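Local coordinates for chitin oligosaccahride binding protein NagB1 (Paenibacillus sp. FPU-7, PDB 7EHP) that binds short chitin oligosaccharides such as N,N'-diacetylchitobiose and, as an extracellular solute-binding protein, probably delivers them to a membrane transporter, at residues V3-T8 against K19-I24; E38-E43 against F49-A54; N90-K95 against A299-I304; D242-S247 against G321-M326. All blocks are in the same frame, centred on the assembly; numbering follows the deposited sequence.

Contact 1: residues V3-T8 against K19-I24; sequences VSLRHT and KMLEDI
Leu21 of helix 15-31 meets Leu5 and His7 of strand 3-7 with its two methyl groups. These touches are apolar. The CD1 methyl lies against the base of the imidazole, with Leu21 CD1 3.6 Å from His7 CB. It is also 3.7 Å from His7 CG, and it reaches the ring at a slant. His7 holds CG between its own backbone N and carbonyl carbon (chi1 67°), which sets the start of the ring beside this methyl. The other methyl meets Leu5, with 4.3 Å between Leu21 CD2 and Leu5 CD2. Leu5 and His7 are two residues apart on the strand, and both point their side chains toward the helix.

No hydrogen bond crosses the contact, and the polar ends turn to other partners. The His7 ND1 atom is bonded to the backbone N of Gln9. Within the helix, Lys19 NZ makes a salt bridge of 3.0 Å to Asp23 OD1, on the syn lone pair. Asp23 OD2 goes to Arg315.

The contact joins the first strand and the helix of a beta-alpha-beta unit. Its chemistry implies that buried hydrocarbon, rather than polar pairing, holds these two segments together.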
loop_
_atom_site.group_PDB
_atom_site.type_symbol
_atom_site.label_atom_id
_atom_site.label_comp_id
_atom_site.label_asym_id
_atom_site.label_seq_id
_atom_site.Cartn_x
_atom_site.Cartn_y
_atom_site.Cartn_z
ATOM N N VAL A 3 -11.698 10.531 -22.957
ATOM C CA VAL A 3 -11.472 10.884 -21.553
ATOM C C VAL A 3 -10.635 9.761 -20.946
ATOM O O VAL A 3 -11.117 8.630 -20.792
ATOM C CB VAL A 3 -12.778 11.079 -20.777
ATOM C CG1 VAL A 3 -12.505 11.027 -19.278
ATOM C CG2 VAL A 3 -13.427 12.416 -21.144
ATOM N N SER A 4 -9.384 10.066 -20.603
ATOM C CA SER A 4 -8.434 9.047 -20.174
ATOM C C SER A 4 -8.610 8.721 -18.698
ATOM O O SER A 4 -8.791 9.614 -17.859
ATOM C CB SER A 4 -7.004 9.514 -20.442
ATOM O OG SER A 4 -6.850 10.874 -20.077
ATOM N N LEU A 5 -8.555 7.430 -18.384
ATOM C CA LEU A 5 -8.707 6.935 -17.019
ATOM C C LEU A 5 -7.505 6.037 -16.753
ATOM O O LEU A 5 -7.493 4.882 -17.180
ATOM C CB LEU A 5 -10.019 6.175 -16.827
ATOM C CG LEU A 5 -10.527 6.063 -15.377
ATOM C CD1 LEU A 5 -11.969 5.546 -15.304
ATOM C CD2 LEU A 5 -9.631 5.221 -14.496
ATOM N N ARG A 6 -6.513 6.561 -16.035
ATOM C CA ARG A 6 -5.292 5.813 -15.742
ATOM C C ARG A 6 -5.472 5.004 -14.458
ATOM O O ARG A 6 -5.809 5.556 -13.404
ATOM C CB ARG A 6 -4.107 6.766 -15.612
ATOM C CG ARG A 6 -2.876 6.139 -14.949
ATOM C CD ARG A 6 -2.064 5.315 -15.925
ATOM N NE ARG A 6 -1.782 6.021 -17.177
ATOM C CZ ARG A 6 -0.910 7.019 -17.325
ATOM N NH1 ARG A 6 -0.184 7.467 -16.301
ATOM N NH2 ARG A 6 -0.757 7.569 -18.518
ATOM N N HIS A 7 -5.240 3.701 -14.542
ATOM C CA HIS A 7 -5.370 2.821 -13.392
ATOM C C HIS A 7 -4.190 1.858 -13.376
ATOM O O HIS A 7 -3.460 1.712 -14.364
ATOM C CB HIS A 7 -6.677 2.032 -13.455
ATOM C CG HIS A 7 -6.700 1.054 -14.584
ATOM N ND1 HIS A 7 -6.190 -0.220 -14.467
ATOM C CD2 HIS A 7 -7.093 1.184 -15.873
ATOM C CE1 HIS A 7 -6.300 -0.845 -15.624
ATOM N NE2 HIS A 7 -6.849 -0.016 -16.494
ATOM N N THR A 8 -4.027 1.154 -12.258
ATOM C CA THR A 8 -2.925 0.210 -12.117
ATOM C C THR A 8 -3.399 -1.230 -12.003
ATOM O O THR A 8 -2.617 -2.098 -11.588
ATOM C CB THR A 8 -2.066 0.572 -10.903
ATOM O OG1 THR A 8 -2.855 0.468 -9.717
ATOM C CG2 THR A 8 -1.551 2.001 -11.025
ATOM N N LYS A 19 -12.571 -5.277 -14.108
ATOM C CA LYS A 19 -13.947 -5.423 -14.563
ATOM C C LYS A 19 -14.862 -4.399 -13.898
ATOM O O LYS A 19 -15.769 -3.859 -14.548
ATOM C CB LYS A 19 -14.428 -6.850 -14.300
ATOM C CG LYS A 19 -15.862 -7.115 -14.728
ATOM C CD LYS A 19 -16.083 -6.780 -16.200
ATOM C CE LYS A 19 -17.314 -7.515 -16.737
ATOM N NZ LYS A 19 -18.554 -6.886 -16.201
ATOM N N MET A 20 -14.621 -4.086 -12.616
ATOM C CA MET A 20 -15.407 -3.038 -11.964
ATOM C C MET A 20 -15.128 -1.684 -12.602
ATOM O O MET A 20 -16.056 -0.905 -12.851
ATOM C CB MET A 20 -15.131 -2.998 -10.457
ATOM C CG MET A 20 -16.146 -2.186 -9.648
ATOM S SD MET A 20 -15.930 -2.180 -7.835
ATOM C CE MET A 20 -14.935 -0.697 -7.614
ATOM N N LEU A 21 -13.857 -1.397 -12.905
ATOM C CA LEU A 21 -13.536 -0.159 -13.616
ATOM C C LEU A 21 -14.245 -0.096 -14.965
ATOM O O LEU A 21 -14.735 0.963 -15.367
ATOM C CB LEU A 21 -12.020 -0.036 -13.807
ATOM C CG LEU A 21 -11.275 0.511 -12.586
ATOM C CD1 LEU A 21 -9.767 0.259 -12.681
ATOM C CD2 LEU A 21 -11.559 1.997 -12.380
ATOM N N GLU A 22 -14.308 -1.223 -15.682
ATOM C CA GLU A 22 -14.997 -1.246 -16.971
ATOM C C GLU A 22 -16.498 -1.024 -16.809
ATOM O O GLU A 22 -17.133 -0.393 -17.670
ATOM C CB GLU A 22 -14.730 -2.571 -17.687
ATOM C CG GLU A 22 -13.272 -2.740 -18.117
ATOM C CD GLU A 22 -12.916 -4.160 -18.492
ATOM O OE1 GLU A 22 -13.832 -5.021 -18.519
ATOM O OE2 GLU A 22 -11.715 -4.418 -18.773
ATOM N N ASP A 23 -17.095 -1.572 -15.742
ATOM C CA ASP A 23 -18.504 -1.289 -15.468
ATOM C C ASP A 23 -18.707 0.193 -15.201
ATOM O O ASP A 23 -19.631 0.818 -15.744
ATOM C CB ASP A 23 -19.007 -2.113 -14.278
ATOM C CG ASP A 23 -19.127 -3.590 -14.598
ATOM O OD1 ASP A 23 -18.887 -3.962 -15.761
ATOM O OD2 ASP A 23 -19.460 -4.384 -13.686
ATOM N N ILE A 24 -17.840 0.777 -14.364
ATOM C CA ILE A 24 -17.919 2.210 -14.090
ATOM C C ILE A 24 -17.783 3.005 -15.391
ATOM O O ILE A 24 -18.506 3.986 -15.616
ATOM C CB ILE A 24 -16.864 2.614 -13.032
ATOM C CG1 ILE A 24 -17.225 2.024 -11.658
ATOM C CG2 ILE A 24 -16.759 4.138 -12.936
ATOM C CD1 ILE A 24 -16.130 2.163 -10.569
#

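Contact 2: residues E38-E43 against F49-A54; sequences ELEGVE and FEKLPA
Lys51 of helix 44-58 lays its aliphatic chain against Val42 and ends near Glu40. Its CB leaves the helix toward the strand end, and CG continues anti to the backbone N (chi1 -171°). CD then arrives at the fork of the valine. It is 3.9 Å from Val42 CG2, and Val42 CG1 is almost as near. The two side chains cross at about a right angle. The next carbon serves both neighbours: Lys51 CE is 4.2 Å from Val42 CG2 and 4.0 Å from Glu40 OE1. At the last torsion the chain bends (chi4 70°). The tip stays short of a salt bridge, with 4.7 Å between Lys51 NZ and Glu40 OE1. The opposite charges probably still attract each other weakly. The firm partner of Glu40 is Arg6, whose NH2 makes a salt bridge to OE2. With an alanine here, the Val42 methyls would probably lose the CD and CE carbons that lie against them, and Glu40 would lose a nearby positive charge.

The contact lies at the protein surface. Val42 follows the end of strand 37-41, which pairs in parallel with strand 3-7. Helix 44-58 starts right after Glu43, its N-cap residue. It has a wider pi-type turn at 49-51, and in that turn Phe49 touches the bound sugar. Arg6 of strand 3-7 packs against both Val42 and Lys51.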
loop_
_atom_site.group_PDB
_atom_site.type_symbol
_atom_site.label_atom_id
_atom_site.label_comp_id
_atom_site.label_asym_id
_atom_site.label_seq_id
_atom_site.Cartn_x
_atom_site.Cartn_y
_atom_site.Cartn_z
ATOM N N GLU A 38 -11.512 5.885 -21.970
ATOM C CA GLU A 38 -10.379 5.159 -22.528
ATOM C C GLU A 38 -9.526 4.746 -21.318
ATOM O O GLU A 38 -8.748 5.534 -20.778
ATOM C CB GLU A 38 -9.706 6.106 -23.583
ATOM C CG GLU A 38 -8.290 5.925 -24.132
ATOM C CD GLU A 38 -8.100 4.732 -25.072
ATOM O OE1 GLU A 38 -6.950 4.240 -25.148
ATOM O OE2 GLU A 38 -9.075 4.284 -25.720
ATOM N N LEU A 39 -9.750 3.525 -20.843
ATOM C CA LEU A 39 -8.978 2.980 -19.735
ATOM C C LEU A 39 -7.559 2.682 -20.194
ATOM O O LEU A 39 -7.352 2.148 -21.286
ATOM C CB LEU A 39 -9.628 1.700 -19.220
ATOM C CG LEU A 39 -10.908 1.793 -18.397
ATOM C CD1 LEU A 39 -11.418 0.396 -18.144
ATOM C CD2 LEU A 39 -10.643 2.498 -17.073
ATOM N N GLU A 40 -6.579 3.031 -19.357
ATOM C CA GLU A 40 -5.179 2.719 -19.619
ATOM C C GLU A 40 -4.582 2.176 -18.329
ATOM O O GLU A 40 -4.491 2.898 -17.331
ATOM C CB GLU A 40 -4.392 3.941 -20.117
ATOM C CG GLU A 40 -2.880 3.641 -20.296
ATOM C CD GLU A 40 -2.033 4.864 -20.586
ATOM O OE1 GLU A 40 -1.097 4.740 -21.401
ATOM O OE2 GLU A 40 -2.283 5.952 -20.003
ATOM N N GLY A 41 -4.191 0.902 -18.342
ATOM C CA GLY A 41 -3.570 0.289 -17.184
ATOM C C GLY A 41 -2.058 0.352 -17.276
ATOM O O GLY A 41 -1.469 -0.023 -18.293
ATOM N N VAL A 42 -1.435 0.844 -16.218
ATOM C CA VAL A 42 0.012 0.942 -16.126
ATOM C C VAL A 42 0.419 0.319 -14.800
ATOM O O VAL A 42 -0.193 0.610 -13.765
ATOM C CB VAL A 42 0.487 2.406 -16.233
ATOM C CG1 VAL A 42 1.991 2.520 -16.005
ATOM C CG2 VAL A 42 0.098 3.001 -17.595
ATOM N N GLU A 43 1.420 -0.558 -14.836
ATOM C CA GLU A 43 1.880 -1.215 -13.621
ATOM C C GLU A 43 2.147 -0.195 -12.525
ATOM O O GLU A 43 2.721 0.866 -12.777
ATOM C CB GLU A 43 3.151 -2.026 -13.888
ATOM C CG GLU A 43 3.497 -2.940 -12.722
ATOM C CD GLU A 43 4.823 -3.668 -12.923
ATOM O OE1 GLU A 43 5.768 -3.049 -13.440
ATOM O OE2 GLU A 43 4.913 -4.857 -12.577
ATOM N N PHE A 49 5.908 6.022 -9.921
ATOM C CA PHE A 49 7.266 6.493 -9.716
ATOM C C PHE A 49 7.953 6.981 -10.987
ATOM O O PHE A 49 9.031 7.574 -10.881
ATOM C CB PHE A 49 8.123 5.382 -9.066
ATOM C CG PHE A 49 7.563 4.872 -7.771
ATOM C CD1 PHE A 49 7.030 5.748 -6.837
ATOM C CD2 PHE A 49 7.572 3.522 -7.481
ATOM C CE1 PHE A 49 6.525 5.295 -5.649
ATOM C CE2 PHE A 49 7.062 3.057 -6.303
ATOM C CZ PHE A 49 6.526 3.947 -5.377
ATOM N N GLU A 50 7.374 6.752 -12.173
ATOM C CA GLU A 50 7.987 7.234 -13.411
ATOM C C GLU A 50 6.996 7.910 -14.360
ATOM O O GLU A 50 7.169 9.086 -14.691
ATOM C CB GLU A 50 8.687 6.097 -14.152
ATOM C CG GLU A 50 9.999 5.635 -13.470
ATOM C CD GLU A 50 11.205 6.558 -13.760
ATOM O OE1 GLU A 50 11.787 7.121 -12.799
ATOM O OE2 GLU A 50 11.584 6.708 -14.946
ATOM N N LYS A 51 5.964 7.180 -14.804
ATOM C CA LYS A 51 5.084 7.676 -15.863
ATOM C C LYS A 51 4.341 8.930 -15.431
ATOM O O LYS A 51 4.425 9.970 -16.092
ATOM C CB LYS A 51 4.095 6.588 -16.275
ATOM C CG LYS A 51 3.280 6.932 -17.522
ATOM C CD LYS A 51 2.875 5.661 -18.271
ATOM C CE LYS A 51 2.246 5.960 -19.635
ATOM N NZ LYS A 51 3.235 6.490 -20.625
ATOM N N LEU A 52 3.576 8.840 -14.330
ATOM C CA LEU A 52 2.736 9.948 -13.872
ATOM C C LEU A 52 3.558 11.149 -13.401
ATOM O O LEU A 52 3.184 12.291 -13.713
ATOM C CB LEU A 52 1.767 9.496 -12.766
ATOM C CG LEU A 52 0.724 10.489 -12.258
ATOM C CD1 LEU A 52 -0.110 11.057 -13.393
ATOM C CD2 LEU A 52 -0.188 9.876 -11.194
ATOM N N PRO A 53 4.652 10.972 -12.642
ATOM C CA PRO A 53 5.506 12.140 -12.347
ATOM C C PRO A 53 5.965 12.864 -13.594
ATOM O O PRO A 53 5.992 14.101 -13.618
ATOM C CB PRO A 53 6.690 11.514 -11.591
ATOM C CG PRO A 53 6.072 10.382 -10.877
ATOM C CD PRO A 53 5.173 9.776 -11.949
ATOM N N ALA A 54 6.316 12.122 -14.644
ATOM C CA ALA A 54 6.746 12.761 -15.882
ATOM C C ALA A 54 5.605 13.555 -16.508
ATOM O O ALA A 54 5.774 14.728 -16.862
ATOM C CB ALA A 54 7.275 11.713 -16.862
#

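Contact 3: residues N90-K95 against A299-I304; sequences NELGLK and AAVEFI
Leu92, at the end of helix 86-92, pushes its forked tip against Val301 and Ile304, which lie one turn apart on helix 294-307. Its CD1 methyl sits over the groove between Ile304 CG2 and Val301 O. Leu92 CD1 is 3.6 Å from Ile304 CG2. The same methyl lies 4.2 Å from Val301 O, so it also rests on the helix backbone. The second methyl turns to the valine, and Leu92 CD2 is 4.4 Å from Val301 CG1. Leu92 and Ile304 cross at about a right angle.

The fit is mutual: the Ile304 CG2 methyl, anti to its backbone N, points between the CD1 methyls of Leu92 and Leu94. The second of them is 4.1 Å away, between Ile304 CG2 and Leu94 CD1. Between the two leucines Gly93 ends the helix in a Schellman motif with positive phi (67°), and Leu94 then meets the same isoleucine.

Ile88, a turn earlier on helix 86-92, packs on both Val301 and Ile304 and extends the interface. Helix 294-307 is held from other directions too. Ile304 touches Phe288 of strand 277-288, and Phe303 packs on Ile24 and Met28 of helix 15-31.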
loop_
_atom_site.group_PDB
_atom_site.type_symbol
_atom_site.label_atom_id
_atom_site.label_comp_id
_atom_site.label_asym_id
_atom_site.label_seq_id
_atom_site.Cartn_x
_atom_site.Cartn_y
_atom_site.Cartn_z
ATOM N N ASN A 90 -19.553 18.608 -2.305
ATOM C CA ASN A 90 -20.751 19.218 -1.741
ATOM C C ASN A 90 -21.976 18.892 -2.588
ATOM O O ASN A 90 -23.014 18.472 -2.060
ATOM C CB ASN A 90 -20.547 20.731 -1.630
ATOM C CG ASN A 90 -19.668 21.120 -0.437
ATOM O OD1 ASN A 90 -19.214 20.265 0.340
ATOM N ND2 ASN A 90 -19.397 22.415 -0.312
ATOM N N GLU A 91 -21.863 19.074 -3.911
ATOM C CA GLU A 91 -22.942 18.734 -4.836
ATOM C C GLU A 91 -23.478 17.335 -4.577
ATOM O O GLU A 91 -24.696 17.130 -4.472
ATOM C CB GLU A 91 -22.444 18.817 -6.279
ATOM C CG GLU A 91 -22.680 20.125 -6.992
ATOM C CD GLU A 91 -22.053 20.152 -8.384
ATOM O OE1 GLU A 91 -21.971 19.079 -9.035
ATOM O OE2 GLU A 91 -21.654 21.251 -8.836
ATOM N N LEU A 92 -22.574 16.357 -4.475
ATOM C CA LEU A 92 -22.926 14.945 -4.407
ATOM C C LEU A 92 -23.228 14.467 -2.998
ATOM O O LEU A 92 -23.613 13.302 -2.826
ATOM C CB LEU A 92 -21.802 14.083 -4.999
ATOM C CG LEU A 92 -21.425 14.306 -6.463
ATOM C CD1 LEU A 92 -20.231 13.405 -6.845
ATOM C CD2 LEU A 92 -22.645 14.051 -7.356
ATOM N N GLY A 93 -23.049 15.324 -1.995
ATOM C CA GLY A 93 -23.324 14.945 -0.621
ATOM C C GLY A 93 -22.389 13.896 -0.072
ATOM O O GLY A 93 -22.795 13.077 0.763
ATOM N N LEU A 94 -21.134 13.898 -0.515
ATOM C CA LEU A 94 -20.235 12.800 -0.198
ATOM C C LEU A 94 -19.208 13.143 0.868
ATOM O O LEU A 94 -18.673 12.224 1.496
ATOM C CB LEU A 94 -19.501 12.337 -1.466
ATOM C CG LEU A 94 -20.359 11.493 -2.412
ATOM C CD1 LEU A 94 -19.577 11.092 -3.670
ATOM C CD2 LEU A 94 -20.907 10.272 -1.681
ATOM N N LYS A 95 -18.937 14.431 1.094
ATOM C CA LYS A 95 -17.722 14.831 1.802
ATOM C C LYS A 95 -17.618 14.139 3.155
ATOM O O LYS A 95 -16.564 13.616 3.531
ATOM C CB LYS A 95 -17.697 16.345 1.988
ATOM C CG LYS A 95 -16.534 16.808 2.833
ATOM C CD LYS A 95 -16.412 18.309 2.826
ATOM C CE LYS A 95 -15.666 18.780 4.069
ATOM N NZ LYS A 95 -15.199 20.190 3.922
ATOM N N ALA A 299 -17.676 13.909 -16.955
ATOM C CA ALA A 299 -17.234 12.523 -16.845
ATOM C C ALA A 299 -16.570 12.269 -15.498
ATOM O O ALA A 299 -16.791 11.225 -14.874
ATOM C CB ALA A 299 -16.275 12.182 -17.981
ATOM N N ALA A 300 -15.750 13.214 -15.039
ATOM C CA ALA A 300 -15.102 13.056 -13.745
ATOM C C ALA A 300 -16.131 13.042 -12.619
ATOM O O ALA A 300 -16.007 12.263 -11.668
ATOM C CB ALA A 300 -14.072 14.169 -13.542
ATOM N N VAL A 301 -17.163 13.885 -12.719
ATOM C CA VAL A 301 -18.221 13.896 -11.708
ATOM C C VAL A 301 -18.959 12.562 -11.697
ATOM O O VAL A 301 -19.255 11.999 -10.632
ATOM C CB VAL A 301 -19.199 15.060 -11.959
ATOM C CG1 VAL A 301 -20.449 14.878 -11.100
ATOM C CG2 VAL A 301 -18.539 16.395 -11.685
ATOM N N GLU A 302 -19.305 12.059 -12.882
ATOM C CA GLU A 302 -19.936 10.743 -12.973
ATOM C C GLU A 302 -19.035 9.662 -12.390
ATOM O O GLU A 302 -19.499 8.775 -11.661
ATOM C CB GLU A 302 -20.272 10.422 -14.424
ATOM C CG GLU A 302 -21.505 11.115 -14.963
ATOM C CD GLU A 302 -22.706 10.979 -14.033
ATOM O OE1 GLU A 302 -23.061 9.832 -13.673
ATOM O OE2 GLU A 302 -23.313 12.024 -13.687
ATOM N N PHE A 303 -17.743 9.712 -12.705
ATOM C CA PHE A 303 -16.831 8.721 -12.137
ATOM C C PHE A 303 -16.879 8.762 -10.615
ATOM O O PHE A 303 -17.001 7.724 -9.950
ATOM C CB PHE A 303 -15.402 8.955 -12.626
ATOM C CG PHE A 303 -14.396 8.038 -11.975
ATOM C CD1 PHE A 303 -14.181 6.770 -12.491
ATOM C CD2 PHE A 303 -13.712 8.429 -10.808
ATOM C CE1 PHE A 303 -13.258 5.893 -11.883
ATOM C CE2 PHE A 303 -12.805 7.556 -10.182
ATOM C CZ PHE A 303 -12.582 6.287 -10.737
ATOM N N ILE A 304 -16.804 9.964 -10.049
ATOM C CA ILE A 304 -16.864 10.102 -8.596
ATOM C C ILE A 304 -18.174 9.546 -8.058
ATOM O O ILE A 304 -18.192 8.792 -7.074
ATOM C CB ILE A 304 -16.663 11.574 -8.206
ATOM C CG1 ILE A 304 -15.227 11.992 -8.507
ATOM C CG2 ILE A 304 -16.995 11.782 -6.738
ATOM C CD1 ILE A 304 -14.979 13.467 -8.315
#

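Contact 4: residues D242-S247 against G321-M326; sequences DGSWAS and GILPAM. With NAG (2-acetamido-2-deoxy-beta-D-glucopyranose), chain C; NAG (2-acetamido-2-deoxy-beta-D-glucopyranose), chain B.
Ser244 and Ser247 make the direct touches with Leu323 and Gly321, while Trp245 between them carries the sugar. Ser244 CB is 3.9 Å from Leu323 CD1. A water joins the same two residues: it is 2.8 Å from Ser244 OG and accepts the Leu323 N-H. Ser244 OG also bonds Val119 N of strand 109-125. Ser247 OG, bonded to Ser320 O, lies 3.5 Å from Gly321 CA. A side chain on Gly321 would run into this hydroxyl, and the positive phi of Gly321 (81°) also favours glycine.

One face of the Trp245 ring lies against the two sugar units. C4 of NAG (chain C) sits 3.8 Å above the plane, over the ring centre. The far end of the indole reaches the other unit, with Trp245 CH2 3.7 Å from C5 of NAG (chain B). A serine in its place would probably leave both sugar rings without this flat apolar support.

The second shell positions the indole. Gly243 CA lies 3.5 Å from the ring plane on the opposite face, toward the rim. Trp245 NE1 bonds to Tyr225 OH, and that hydroxyl also bonds to Asp242 OD1. Gly243 N donates to Asp242 OD1 over 2.7 Å.

An aromatic platform under pyranose rings is characteristic of carbohydrate-binding sites, and here it forms part of the chitin oligosaccharide pocket.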
loop_
_atom_site.group_PDB
_atom_site.type_symbol
_atom_site.label_atom_id
_atom_site.label_comp_id
_atom_site.label_asym_id
_atom_site.label_seq_id
_atom_site.Cartn_x
_atom_site.Cartn_y
_atom_site.Cartn_z
ATOM N N ASP A 242 2.287 -8.233 3.804
ATOM C CA ASP A 242 1.687 -7.634 2.613
ATOM C C ASP A 242 0.570 -6.687 3.035
ATOM O O ASP A 242 0.191 -6.610 4.209
ATOM C CB ASP A 242 1.156 -8.722 1.661
ATOM C CG ASP A 242 1.236 -8.315 0.204
ATOM O OD1 ASP A 242 1.310 -7.095 -0.065
ATOM O OD2 ASP A 242 1.234 -9.218 -0.674
ATOM N N GLY A 243 0.047 -5.966 2.061
ATOM C CA GLY A 243 -1.088 -5.104 2.293
ATOM C C GLY A 243 -2.403 -5.828 2.128
ATOM O O GLY A 243 -2.480 -6.864 1.471
ATOM N N SER A 244 -3.453 -5.251 2.722
ATOM C CA SER A 244 -4.786 -5.844 2.631
ATOM C C SER A 244 -5.264 -5.992 1.183
ATOM O O SER A 244 -6.071 -6.886 0.886
ATOM C CB SER A 244 -5.785 -4.993 3.419
ATOM O OG SER A 244 -5.662 -3.647 3.021
ATOM N N TRP A 245 -4.778 -5.139 0.273
ATOM C CA TRP A 245 -5.170 -5.237 -1.135
ATOM C C TRP A 245 -4.759 -6.572 -1.751
ATOM O O TRP A 245 -5.269 -6.933 -2.819
ATOM C CB TRP A 245 -4.548 -4.090 -1.949
ATOM C CG TRP A 245 -3.046 -4.143 -1.912
ATOM C CD1 TRP A 245 -2.221 -4.958 -2.653
ATOM C CD2 TRP A 245 -2.193 -3.391 -1.044
ATOM N NE1 TRP A 245 -0.903 -4.742 -2.297
ATOM C CE2 TRP A 245 -0.862 -3.783 -1.315
ATOM C CE3 TRP A 245 -2.423 -2.432 -0.054
ATOM C CZ2 TRP A 245 0.225 -3.233 -0.642
ATOM C CZ3 TRP A 245 -1.344 -1.888 0.612
ATOM C CH2 TRP A 245 -0.033 -2.286 0.317
ATOM N N ALA A 246 -3.865 -7.315 -1.093
ATOM C CA ALA A 246 -3.336 -8.562 -1.633
ATOM C C ALA A 246 -4.366 -9.671 -1.639
ATOM O O ALA A 246 -4.217 -10.633 -2.397
ATOM C CB ALA A 246 -2.115 -9.024 -0.823
ATOM N N SER A 247 -5.384 -9.579 -0.789
ATOM C CA SER A 247 -6.426 -10.592 -0.795
ATOM C C SER A 247 -7.144 -10.667 -2.142
ATOM O O SER A 247 -7.730 -11.706 -2.457
ATOM C CB SER A 247 -7.417 -10.311 0.330
ATOM O OG SER A 247 -8.157 -9.140 0.031
ATOM N N GLY A 321 -11.991 -8.303 -1.284
ATOM C CA GLY A 321 -11.458 -8.085 0.046
ATOM C C GLY A 321 -10.952 -6.689 0.320
ATOM O O GLY A 321 -10.369 -6.451 1.388
ATOM N N ILE A 322 -11.152 -5.752 -0.602
ATOM C CA ILE A 322 -10.622 -4.409 -0.400
ATOM C C ILE A 322 -11.452 -3.666 0.635
ATOM O O ILE A 322 -12.666 -3.491 0.477
ATOM C CB ILE A 322 -10.522 -3.645 -1.730
ATOM C CG1 ILE A 322 -9.416 -4.267 -2.594
ATOM C CG2 ILE A 322 -10.206 -2.194 -1.498
ATOM C CD1 ILE A 322 -9.832 -5.319 -3.431
ATOM N N LEU A 323 -10.783 -3.194 1.683
ATOM C CA LEU A 323 -11.456 -2.553 2.800
ATOM C C LEU A 323 -11.948 -1.154 2.412
ATOM O O LEU A 323 -11.233 -0.395 1.745
ATOM C CB LEU A 323 -10.510 -2.479 4.000
ATOM C CG LEU A 323 -9.937 -3.851 4.377
ATOM C CD1 LEU A 323 -8.887 -3.725 5.478
ATOM C CD2 LEU A 323 -11.037 -4.826 4.791
ATOM N N PRO A 324 -13.152 -0.776 2.842
ATOM C CA PRO A 324 -13.756 0.458 2.343
ATOM C C PRO A 324 -13.038 1.689 2.859
ATOM O O PRO A 324 -12.590 1.738 4.008
ATOM C CB PRO A 324 -15.185 0.391 2.892
ATOM C CG PRO A 324 -15.058 -0.431 4.130
ATOM C CD PRO A 324 -14.069 -1.505 3.736
ATOM N N ALA A 325 -12.957 2.699 2.004
ATOM C CA ALA A 325 -12.507 4.008 2.437
ATOM C C ALA A 325 -13.649 4.890 2.934
ATOM O O ALA A 325 -13.376 5.898 3.599
ATOM C CB ALA A 325 -11.759 4.723 1.306
ATOM N N MET A 326 -14.908 4.543 2.651
ATOM C CA MET A 326 -16.054 5.349 3.074
ATOM C C MET A 326 -16.853 4.660 4.180
ATOM O O MET A 326 -16.652 3.484 4.496
ATOM C CB MET A 326 -16.971 5.693 1.879
ATOM C CG MET A 326 -16.236 6.022 0.572
ATOM S SD MET A 326 -17.261 6.139 -0.922
ATOM C CE MET A 326 -18.005 7.737 -0.730
HETATM C C1 NAG C . -3.255 -1.258 -5.081
HETATM C C2 NAG C . -3.438 -0.478 -3.780
HETATM C C3 NAG C . -2.145 0.255 -3.422
HETATM C C4 NAG C . -0.922 -0.662 -3.517
HETATM C C5 NAG C . -0.963 -1.509 -4.797
HETATM C C6 NAG C . 0.134 -2.546 -4.920
HETATM C C7 NAG C . -5.820 0.135 -3.634
HETATM C C8 NAG C . -6.814 1.255 -3.741
HETATM N N2 NAG C . -4.545 0.463 -3.871
HETATM O O1 NAG C . -4.443 -1.885 -5.422
HETATM O O3 NAG C . -2.283 0.816 -2.118
HETATM O O4 NAG C . 0.221 0.175 -3.658
HETATM O O5 NAG C . -2.215 -2.197 -4.920
HETATM O O6 NAG C . 0.191 -3.044 -6.255
HETATM O O7 NAG C . -6.162 -1.014 -3.357
HETATM C C1 NAG B . 0.995 0.334 -2.473
HETATM C C2 NAG B . 2.200 1.187 -2.857
HETATM C C3 NAG B . 3.078 1.433 -1.639
HETATM C C4 NAG B . 2.251 2.056 -0.525
HETATM C C5 NAG B . 1.034 1.185 -0.221
HETATM C C6 NAG B . 0.108 1.789 0.813
HETATM C C7 NAG B . 3.209 1.240 -5.097
HETATM C C8 NAG B . 4.022 0.499 -6.098
HETATM N N2 NAG B . 2.966 0.596 -3.945
HETATM O O3 NAG B . 4.136 2.307 -1.997
HETATM O O4 NAG B . 3.027 2.182 0.660
HETATM O O5 NAG B . 0.260 0.977 -1.410
HETATM O O6 NAG B . -0.275 3.116 0.477
HETATM O O7 NAG B . 2.793 2.383 -5.311
HETATM O O HOH W 1 -7.697 -2.657 1.377
#

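Contacts 1 and 2 share a sheet, in which strands 3-7 and 37-41 are neighbours; their centres are 13 Å apart. A probable backbone hydrogen bond of 2.9 Å joins His7 O to Val42 N. Contact 3 reaches contact 1 through Phe303, whose CE1 lies 3.7 Å from Leu5 CD1. It meets contact 4 at Leu94 CD2 and Met326 CE, 4.0 Å apart. Contacts 2 and 4 do not touch, but both hold pocket residues: Phe49 in 49-54 and Trp245 in 242-247. The side chains of His7 and Val42 are about 9 Å and about 10 Å from a bound NAG. Contact 3 is furthest from the chain's centre, at about 25 Å, against about 9 Å for contact 4.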